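Local coordinates for protein ADP-ribosylating toxin CARDS (Mycoplasma pneumoniae, PDB 4TLV) that transfers the ADP-ribosyl group of NAD(+) to multiple target proteins in vitro and causes vacuolation of host cells as the main virulence factor of the bacterium, at residues A[87-95]-A[130-141]; A[328-336]-A[483-491]. One frame throughout, in Å; residues are numbered along the deposited sequence.

Overall arrangement
Contact 1 (87-95 with 130-141) lies inside the mono-ADP-ribosyltransferase domain. Contact 2 (328-336 with 483-491) joins two other domains, the beta-trefoils D2 and D3. Their centres are about 32 Å apart, on opposite sides of the centre of the chain, and they share no strand or helix. Contact 1 is mostly buried. It is a pair of antiparallel strands, held by backbone hydrogen bonds and by aromatic rings packed on both faces. Contact 2 is partly buried and smaller. Turns and neighbouring strand residues meet there mainly through apolar side chains, with one direct hydrogen bond and a water bridge.

Contact 1 (A[87-95]-A[130-141]); sequences QHFYNARAT and AYQREWFTDGPI. With ACT (acetate ion), chain N.
Thr137 CG2 sits over the centre of the Phe89 ring, 3.4 Å from its centroid. The Thr137 hydroxyl lies between the backbone N and the carbonyl carbon (chi1 64°), where it donates to Gly139 O. This leaves CG2 beside the backbone N and over the ring. Strands 49-53, 134-138 and 89-91 form a three-stranded antiparallel sheet of the mono-ADP-ribosyltransferase domain, with 134-138 in the middle. On the Phe89 face, Asn91 CB stands over the six-membered ring of Trp135, 3.6 Å from its centroid. The Asn91 amide plane is turned 72° from the indole. Asn91 OD1 accepts from Ala94 N at 2.8 Å, a capping bond, with Asn91 at the N-cap of helix 92-104. Trp135 NE1 is hydrogen-bonded to Glu54 OE1.

The other face carries Tyr90 and Phe136. Tyr90 CB lies over the Phe136 ring, offset toward the rim, while Ala92 CA and Thr95 OG1 reach that ring at its edge.

Backbone bonds join Tyr90 and Phe136 in both directions. Ala92 N reaches Glu134 O at 3.0 Å, and a water links that oxygen to Arg93 N. His88 NE2 donates to Pro140 O over 2.9 Å, from above the carbonyl plane. His88 ND1 bonds Asp86.

Backbone polar groups of 134-138 are thus bonded to strands on both sides, while CH-pi contacts join side chains on both faces.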
loop_
_atom_site.group_PDB
_atom_site.type_symbol
_atom_site.label_atom_id
_atom_site.label_comp_id
_atom_site.label_asym_id
_atom_site.label_seq_id
_atom_site.Cartn_x
_atom_site.Cartn_y
_atom_site.Cartn_z
ATOM N N GLN A 87 -8.391 9.607 -18.624
ATOM C CA GLN A 87 -8.465 10.825 -17.800
ATOM C C GLN A 87 -9.642 10.859 -16.817
ATOM O O GLN A 87 -9.674 11.715 -15.929
ATOM C CB GLN A 87 -8.502 12.084 -18.689
ATOM C CG GLN A 87 -9.848 12.228 -19.400
ATOM C CD GLN A 87 -9.963 13.463 -20.302
ATOM O OE1 GLN A 87 -8.959 14.082 -20.680
ATOM N NE2 GLN A 87 -11.202 13.820 -20.654
ATOM N N HIS A 88 -10.618 9.958 -16.944
ATOM C CA HIS A 88 -11.662 9.956 -15.918
ATOM C C HIS A 88 -11.432 8.945 -14.778
ATOM O O HIS A 88 -12.320 8.707 -13.965
ATOM C CB HIS A 88 -13.098 9.951 -16.502
ATOM C CG HIS A 88 -13.671 8.595 -16.797
ATOM N ND1 HIS A 88 -13.140 7.745 -17.743
ATOM C CD2 HIS A 88 -14.807 7.996 -16.353
ATOM C CE1 HIS A 88 -13.892 6.658 -17.832
ATOM N NE2 HIS A 88 -14.910 6.787 -16.997
ATOM N N PHE A 89 -10.219 8.391 -14.723
ATOM C CA PHE A 89 -9.781 7.535 -13.616
ATOM C C PHE A 89 -8.871 8.334 -12.665
ATOM O O PHE A 89 -7.870 8.893 -13.098
ATOM C CB PHE A 89 -8.962 6.352 -14.139
ATOM C CG PHE A 89 -9.743 5.326 -14.913
ATOM C CD1 PHE A 89 -10.393 5.660 -16.101
ATOM C CD2 PHE A 89 -9.749 4.000 -14.495
ATOM C CE1 PHE A 89 -11.072 4.689 -16.838
ATOM C CE2 PHE A 89 -10.432 3.021 -15.220
ATOM C CZ PHE A 89 -11.083 3.363 -16.391
ATOM N N TYR A 90 -9.199 8.333 -11.375
ATOM C CA TYR A 90 -8.502 9.128 -10.368
ATOM C C TYR A 90 -8.051 8.285 -9.196
ATOM O O TYR A 90 -8.768 7.393 -8.763
ATOM C CB TYR A 90 -9.462 10.181 -9.802
ATOM C CG TYR A 90 -9.926 11.140 -10.864
ATOM C CD1 TYR A 90 -11.033 10.847 -11.653
ATOM C CD2 TYR A 90 -9.237 12.329 -11.097
ATOM C CE1 TYR A 90 -11.449 11.722 -12.673
ATOM C CE2 TYR A 90 -9.646 13.210 -12.100
ATOM C CZ TYR A 90 -10.752 12.904 -12.872
ATOM O OH TYR A 90 -11.158 13.785 -13.850
ATOM N N ASN A 91 -6.895 8.613 -8.639
ATOM C CA ASN A 91 -6.400 7.872 -7.470
ATOM C C ASN A 91 -7.048 8.313 -6.144
ATOM O O ASN A 91 -7.017 9.500 -5.786
ATOM C CB ASN A 91 -4.874 7.985 -7.367
ATOM C CG ASN A 91 -4.317 7.123 -6.247
ATOM O OD1 ASN A 91 -4.110 7.600 -5.151
ATOM N ND2 ASN A 91 -4.122 5.825 -6.520
ATOM N N ALA A 92 -7.627 7.359 -5.412
ATOM C CA ALA A 92 -8.327 7.699 -4.174
ATOM C C ALA A 92 -7.368 8.288 -3.141
ATOM O O ALA A 92 -7.657 9.337 -2.537
ATOM C CB ALA A 92 -9.082 6.472 -3.603
ATOM N N ARG A 93 -6.223 7.639 -2.923
ATOM C CA ARG A 93 -5.290 8.158 -1.903
ATOM C C ARG A 93 -4.793 9.589 -2.208
ATOM O O ARG A 93 -4.810 10.453 -1.327
ATOM C CB ARG A 93 -4.100 7.204 -1.661
ATOM C CG ARG A 93 -4.426 6.054 -0.663
ATOM C CD ARG A 93 -3.956 6.382 0.777
ATOM N NE ARG A 93 -2.503 6.440 0.796
ATOM C CZ ARG A 93 -1.778 7.538 0.980
ATOM N NH1 ARG A 93 -2.365 8.700 1.240
ATOM N NH2 ARG A 93 -0.453 7.462 0.911
ATOM N N ALA A 94 -4.369 9.837 -3.447
ATOM C CA ALA A 94 -3.845 11.146 -3.809
ATOM C C ALA A 94 -4.949 12.200 -3.694
ATOM O O ALA A 94 -4.704 13.345 -3.292
ATOM C CB ALA A 94 -3.275 11.119 -5.238
ATOM N N THR A 95 -6.162 11.814 -4.077
ATOM C CA THR A 95 -7.306 12.707 -3.961
ATOM C C THR A 95 -7.488 13.114 -2.494
ATOM O O THR A 95 -7.703 14.290 -2.181
ATOM C CB THR A 95 -8.600 12.054 -4.531
ATOM O OG1 THR A 95 -8.460 11.883 -5.947
ATOM C CG2 THR A 95 -9.837 12.935 -4.254
ATOM N N ALA A 130 -6.246 1.693 2.420
ATOM C CA ALA A 130 -5.199 2.079 1.473
ATOM C C ALA A 130 -4.697 0.919 0.598
ATOM O O ALA A 130 -4.361 1.111 -0.577
ATOM C CB ALA A 130 -4.030 2.732 2.224
ATOM N N TYR A 131 -4.649 -0.277 1.174
ATOM C CA TYR A 131 -4.149 -1.463 0.470
ATOM C C TYR A 131 -4.972 -1.757 -0.783
ATOM O O TYR A 131 -4.525 -2.490 -1.674
ATOM C CB TYR A 131 -4.187 -2.698 1.386
ATOM C CG TYR A 131 -5.593 -3.253 1.537
ATOM C CD1 TYR A 131 -6.085 -4.212 0.658
ATOM C CD2 TYR A 131 -6.436 -2.798 2.545
ATOM C CE1 TYR A 131 -7.376 -4.693 0.769
ATOM C CE2 TYR A 131 -7.740 -3.267 2.657
ATOM C CZ TYR A 131 -8.199 -4.220 1.774
ATOM O OH TYR A 131 -9.491 -4.698 1.886
ATOM N N GLN A 132 -6.194 -1.222 -0.840
ATOM C CA GLN A 132 -7.044 -1.406 -2.020
ATOM C C GLN A 132 -6.444 -0.795 -3.294
ATOM O O GLN A 132 -6.846 -1.141 -4.407
ATOM C CB GLN A 132 -8.459 -0.852 -1.771
ATOM C CG GLN A 132 -9.216 -1.625 -0.689
ATOM C CD GLN A 132 -10.601 -1.075 -0.422
ATOM O OE1 GLN A 132 -11.522 -1.967 -0.128
ATOM N NE2 GLN A 132 -10.842 0.143 -0.488
ATOM N N ARG A 133 -5.480 0.105 -3.131
ATOM C CA ARG A 133 -4.851 0.759 -4.277
ATOM C C ARG A 133 -5.919 1.295 -5.222
ATOM O O ARG A 133 -5.805 1.141 -6.437
ATOM C CB ARG A 133 -3.942 -0.230 -5.033
ATOM C CG ARG A 133 -2.806 -0.814 -4.187
ATOM C CD ARG A 133 -1.582 0.100 -4.127
ATOM N NE ARG A 133 -0.892 0.275 -5.425
ATOM C CZ ARG A 133 0.043 -0.542 -5.913
ATOM N NH1 ARG A 133 0.414 -1.647 -5.252
ATOM N NH2 ARG A 133 0.615 -0.262 -7.082
ATOM N N GLU A 134 -6.958 1.922 -4.669
ATOM C CA GLU A 134 -8.144 2.264 -5.470
ATOM C C GLU A 134 -7.938 3.415 -6.445
ATOM O O GLU A 134 -7.446 4.475 -6.081
ATOM C CB GLU A 134 -9.379 2.578 -4.600
ATOM C CG GLU A 134 -10.591 2.991 -5.474
ATOM C CD GLU A 134 -11.890 3.169 -4.709
ATOM O OE1 GLU A 134 -11.876 3.146 -3.458
ATOM O OE2 GLU A 134 -12.930 3.344 -5.380
ATOM N N TRP A 135 -8.313 3.177 -7.692
ATOM C CA TRP A 135 -8.520 4.250 -8.662
ATOM C C TRP A 135 -10.018 4.201 -8.924
ATOM O O TRP A 135 -10.564 3.134 -9.224
ATOM C CB TRP A 135 -7.743 3.961 -9.949
ATOM C CG TRP A 135 -6.271 4.215 -9.815
ATOM C CD1 TRP A 135 -5.350 3.406 -9.231
ATOM C CD2 TRP A 135 -5.562 5.378 -10.270
ATOM N NE1 TRP A 135 -4.101 3.987 -9.293
ATOM C CE2 TRP A 135 -4.209 5.195 -9.931
ATOM C CE3 TRP A 135 -5.946 6.552 -10.943
ATOM C CZ2 TRP A 135 -3.226 6.139 -10.241
ATOM C CZ3 TRP A 135 -4.980 7.490 -11.234
ATOM C CH2 TRP A 135 -3.623 7.276 -10.886
ATOM N N PHE A 136 -10.702 5.321 -8.744
ATOM C CA PHE A 136 -12.130 5.343 -9.007
ATOM C C PHE A 136 -12.384 6.086 -10.302
ATOM O O PHE A 136 -11.611 6.978 -10.670
ATOM C CB PHE A 136 -12.919 5.949 -7.837
ATOM C CG PHE A 136 -12.631 7.412 -7.572
ATOM C CD1 PHE A 136 -11.563 7.790 -6.762
ATOM C CD2 PHE A 136 -13.456 8.406 -8.095
ATOM C CE1 PHE A 136 -11.301 9.126 -6.494
ATOM C CE2 PHE A 136 -13.196 9.754 -7.822
ATOM C CZ PHE A 136 -12.118 10.105 -7.013
ATOM N N THR A 137 -13.451 5.711 -11.005
ATOM C CA THR A 137 -13.803 6.418 -12.233
ATOM C C THR A 137 -14.925 7.385 -11.908
ATOM O O THR A 137 -15.780 7.107 -11.053
ATOM C CB THR A 137 -14.241 5.473 -13.354
ATOM O OG1 THR A 137 -15.439 4.800 -12.959
ATOM C CG2 THR A 137 -13.148 4.436 -13.629
ATOM N N ASP A 138 -14.886 8.539 -12.562
ATOM C CA ASP A 138 -15.890 9.567 -12.355
ATOM C C ASP A 138 -16.952 9.212 -13.380
ATOM O O ASP A 138 -16.972 9.748 -14.495
ATOM C CB ASP A 138 -15.268 10.942 -12.617
ATOM C CG ASP A 138 -16.145 12.093 -12.161
ATOM O OD1 ASP A 138 -17.295 11.850 -11.715
ATOM O OD2 ASP A 138 -15.674 13.247 -12.246
ATOM N N GLY A 139 -17.783 8.241 -13.025
ATOM C CA GLY A 139 -18.833 7.755 -13.910
ATOM C C GLY A 139 -18.582 6.417 -14.583
ATOM O O GLY A 139 -17.621 5.707 -14.260
ATOM N N PRO A 140 -19.449 6.061 -15.537
ATOM C CA PRO A 140 -19.437 4.759 -16.207
ATOM C C PRO A 140 -18.128 4.453 -16.933
ATOM O O PRO A 140 -17.438 5.357 -17.412
ATOM C CB PRO A 140 -20.559 4.889 -17.259
ATOM C CG PRO A 140 -21.428 5.980 -16.753
ATOM C CD PRO A 140 -20.513 6.937 -16.057
ATOM N N ILE A 141 -17.816 3.169 -17.040
ATOM C CA ILE A 141 -16.649 2.728 -17.788
ATOM C C ILE A 141 -17.136 2.072 -19.066
ATOM O O ILE A 141 -17.918 1.134 -19.004
ATOM C CB ILE A 141 -15.810 1.705 -16.985
ATOM C CG1 ILE A 141 -15.288 2.345 -15.695
ATOM C CG2 ILE A 141 -14.629 1.195 -17.839
ATOM C CD1 ILE A 141 -14.516 1.368 -14.802
HETATM C C ACT N . 1.327 10.798 1.932
HETATM O O ACT N . 0.426 10.072 1.460
HETATM O OXT ACT N . 1.031 12.002 2.145
HETATM C CH3 ACT N . 2.690 10.241 2.211
HETATM O O HOH W 1 -5.866 4.865 -3.659
#

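Contact 2 (A[328-336]-A[483-491])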
loop_
_atom_site.group_PDB
_atom_site.type_symbol
_atom_site.label_atom_id
_atom_site.label_comp_id
_atom_site.label_asym_id
_atom_site.label_seq_id
_atom_site.Cartn_x
_atom_site.Cartn_y
_atom_site.Cartn_z
ATOM N N LEU A 328 8.342 -5.379 16.459
ATOM C CA LEU A 328 9.032 -4.114 16.199
ATOM C C LEU A 328 10.403 -4.101 16.853
ATOM O O LEU A 328 10.619 -4.760 17.873
ATOM C CB LEU A 328 8.208 -2.957 16.774
ATOM C CG LEU A 328 6.788 -2.847 16.215
ATOM C CD1 LEU A 328 6.060 -1.645 16.831
ATOM C CD2 LEU A 328 6.829 -2.704 14.681
ATOM N N THR A 329 11.326 -3.319 16.299
ATOM C CA THR A 329 12.628 -3.150 16.928
ATOM C C THR A 329 12.495 -2.202 18.101
ATOM O O THR A 329 11.396 -1.721 18.404
ATOM C CB THR A 329 13.661 -2.542 15.967
ATOM O OG1 THR A 329 13.314 -1.174 15.728
ATOM C CG2 THR A 329 13.676 -3.291 14.646
ATOM N N GLY A 330 13.625 -1.927 18.756
ATOM C CA GLY A 330 13.641 -1.068 19.926
ATOM C C GLY A 330 13.240 0.361 19.601
ATOM O O GLY A 330 12.751 1.090 20.468
ATOM N N ALA A 331 13.434 0.756 18.349
ATOM C CA ALA A 331 13.066 2.097 17.917
ATOM C C ALA A 331 11.712 2.114 17.192
ATOM O O ALA A 331 11.419 3.034 16.430
ATOM C CB ALA A 331 14.167 2.702 17.040
ATOM N N GLN A 332 10.907 1.081 17.436
ATOM C CA GLN A 332 9.518 1.024 16.995
ATOM C C GLN A 332 9.317 0.918 15.478
ATOM O O GLN A 332 8.271 1.288 14.968
ATOM C CB GLN A 332 8.720 2.203 17.558
ATOM C CG GLN A 332 8.819 2.346 19.069
ATOM C CD GLN A 332 8.296 3.686 19.547
ATOM O OE1 GLN A 332 8.844 4.737 19.209
ATOM N NE2 GLN A 332 7.208 3.657 20.306
ATOM N N ILE A 333 10.295 0.393 14.755
ATOM C CA ILE A 333 10.041 0.154 13.342
ATOM C C ILE A 333 9.836 -1.330 13.034
ATOM O O ILE A 333 10.290 -2.216 13.762
ATOM C CB ILE A 333 11.081 0.780 12.403
ATOM C CG1 ILE A 333 12.454 0.200 12.677
ATOM C CG2 ILE A 333 11.065 2.335 12.481
ATOM C CD1 ILE A 333 13.560 1.058 12.134
ATOM N N SER A 334 9.104 -1.560 11.959
ATOM C CA SER A 334 8.764 -2.885 11.469
ATOM C C SER A 334 9.720 -3.190 10.323
ATOM O O SER A 334 10.134 -2.277 9.608
ATOM C CB SER A 334 7.322 -2.859 10.950
ATOM O OG SER A 334 6.993 -4.061 10.279
ATOM N N LEU A 335 10.096 -4.459 10.174
ATOM C CA LEU A 335 10.988 -4.893 9.100
ATOM C C LEU A 335 10.327 -5.925 8.183
ATOM O O LEU A 335 9.598 -6.796 8.655
ATOM C CB LEU A 335 12.262 -5.492 9.695
ATOM C CG LEU A 335 13.101 -4.525 10.545
ATOM C CD1 LEU A 335 14.074 -5.316 11.449
ATOM C CD2 LEU A 335 13.839 -3.509 9.659
ATOM N N SER A 336 10.610 -5.824 6.882
ATOM C CA SER A 336 10.002 -6.667 5.846
ATOM C C SER A 336 11.076 -7.273 4.947
ATOM O O SER A 336 12.127 -6.665 4.736
ATOM C CB SER A 336 9.067 -5.821 4.963
ATOM O OG SER A 336 7.911 -5.426 5.673
ATOM N N PHE A 483 10.119 10.780 9.604
ATOM C CA PHE A 483 11.255 10.235 10.349
ATOM C C PHE A 483 12.398 9.728 9.473
ATOM O O PHE A 483 12.209 9.373 8.304
ATOM C CB PHE A 483 10.803 9.196 11.402
ATOM C CG PHE A 483 10.154 7.944 10.829
ATOM C CD1 PHE A 483 8.780 7.867 10.652
ATOM C CD2 PHE A 483 10.923 6.825 10.516
ATOM C CE1 PHE A 483 8.180 6.691 10.148
ATOM C CE2 PHE A 483 10.337 5.660 10.031
ATOM C CZ PHE A 483 8.958 5.594 9.851
ATOM N N PHE A 484 13.588 9.720 10.063
ATOM C CA PHE A 484 14.838 9.368 9.406
ATOM C C PHE A 484 15.360 8.157 10.175
ATOM O O PHE A 484 15.563 8.232 11.384
ATOM C CB PHE A 484 15.801 10.559 9.566
ATOM C CG PHE A 484 17.127 10.414 8.873
ATOM C CD1 PHE A 484 18.022 9.414 9.228
ATOM C CD2 PHE A 484 17.525 11.359 7.924
ATOM C CE1 PHE A 484 19.272 9.313 8.600
ATOM C CE2 PHE A 484 18.769 11.273 7.299
ATOM C CZ PHE A 484 19.644 10.242 7.635
ATOM N N VAL A 485 15.559 7.038 9.490
ATOM C CA VAL A 485 16.043 5.834 10.156
ATOM C C VAL A 485 17.553 5.751 9.995
ATOM O O VAL A 485 18.054 5.478 8.914
ATOM C CB VAL A 485 15.394 4.547 9.595
ATOM C CG1 VAL A 485 15.959 3.304 10.291
ATOM C CG2 VAL A 485 13.865 4.603 9.745
ATOM N N GLN A 486 18.268 6.027 11.080
ATOM C CA GLN A 486 19.718 5.906 11.088
ATOM C C GLN A 486 20.073 4.425 11.076
ATOM O O GLN A 486 20.942 3.979 10.335
ATOM C CB GLN A 486 20.289 6.563 12.344
ATOM C CG GLN A 486 21.788 6.426 12.486
ATOM C CD GLN A 486 22.311 7.166 13.711
ATOM O OE1 GLN A 486 22.154 6.712 14.846
ATOM N NE2 GLN A 486 22.925 8.318 13.484
ATOM N N ASP A 487 19.386 3.675 11.926
ATOM C CA ASP A 487 19.439 2.226 11.891
ATOM C C ASP A 487 18.265 1.690 12.691
ATOM O O ASP A 487 17.419 2.455 13.160
ATOM C CB ASP A 487 20.776 1.685 12.421
ATOM C CG ASP A 487 21.054 2.087 13.866
ATOM O OD1 ASP A 487 20.114 2.187 14.681
ATOM O OD2 ASP A 487 22.245 2.287 14.192
ATOM N N ASN A 488 18.205 0.379 12.853
ATOM C CA ASN A 488 17.044 -0.229 13.496
ATOM C C ASN A 488 16.783 0.215 14.939
ATOM O O ASN A 488 15.661 0.109 15.414
ATOM C CB ASN A 488 17.108 -1.758 13.397
ATOM C CG ASN A 488 16.836 -2.260 11.982
ATOM O OD1 ASN A 488 16.242 -1.416 11.168
ATOM N ND2 ASN A 488 17.157 -3.397 11.635
ATOM N N GLN A 489 17.803 0.719 15.633
ATOM C CA GLN A 489 17.626 1.161 17.019
ATOM C C GLN A 489 17.677 2.682 17.194
ATOM O O GLN A 489 17.631 3.172 18.316
ATOM C CB GLN A 489 18.672 0.518 17.944
ATOM C CG GLN A 489 18.439 -0.963 18.226
ATOM C CD GLN A 489 18.775 -1.833 17.042
ATOM O OE1 GLN A 489 17.978 -2.673 16.628
ATOM N NE2 GLN A 489 19.968 -1.635 16.484
ATOM N N ASN A 490 17.788 3.426 16.096
ATOM C CA ASN A 490 17.935 4.871 16.189
ATOM C C ASN A 490 17.109 5.565 15.112
ATOM O O ASN A 490 17.483 5.556 13.945
ATOM C CB ASN A 490 19.409 5.252 16.059
ATOM C CG ASN A 490 20.239 4.779 17.249
ATOM O OD1 ASN A 490 20.201 5.384 18.318
ATOM N ND2 ASN A 490 20.978 3.684 17.069
ATOM N N VAL A 491 15.987 6.156 15.522
ATOM C CA VAL A 491 15.055 6.807 14.599
ATOM C C VAL A 491 14.812 8.249 15.049
ATOM O O VAL A 491 14.563 8.499 16.231
ATOM C CB VAL A 491 13.722 6.025 14.539
ATOM C CG1 VAL A 491 12.691 6.751 13.657
ATOM C CG2 VAL A 491 13.959 4.600 14.011
HETATM O O HOH W 2 15.915 -3.390 18.783
#
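The boundary between the D2 and D3 domains, both beta-trefoils, is bridged here by two type I beta turns. Thr329 to Gln332 forms the D2 turn, and Asp487 to Asn490 the D3 turn. Thr329 OG1 donates to Asn488 O at 2.7 Å, crossing between the domains. The same hydroxyl accepts from Ala331 N, an ST turn, so one oxygen ties its own turn to the facing one. Ala331 CB presses on the backbone of the D3 turn and meets Val491 CG2 at 3.6 Å.

Next to the turns the packing is mainly apolar. The two branches of Ile333 divide the work. Ile333 CD1 meets Val485 CG1 tip to tip at 3.8 Å, and CG2 touches Val491 CG2 and the Phe483 ring. CG1 lies between the backbone N and the carbonyl carbon (chi1 61°), which sends CD1 toward Val485. Leu335 comes at the Asn488 amide from the opposite direction. Leu335 CD2 is 3.5 Å from Asn488 OD1, and Leu335 CD1 lies near Asn488 ND2. Asn488 ND2 is hydrogen-bonded to Asn297 OD1 and Pro294 O of D2, a further polar tie across the boundary.

Within the D3 turn, Asp487 OD1 accepts from Gln489 N, an Asx turn, and from Asn490 ND2. A water also joins the two turns: it accepts from Gly330 N at 2.7 Å and donates to Gln489 OE1 at 3.1 Å.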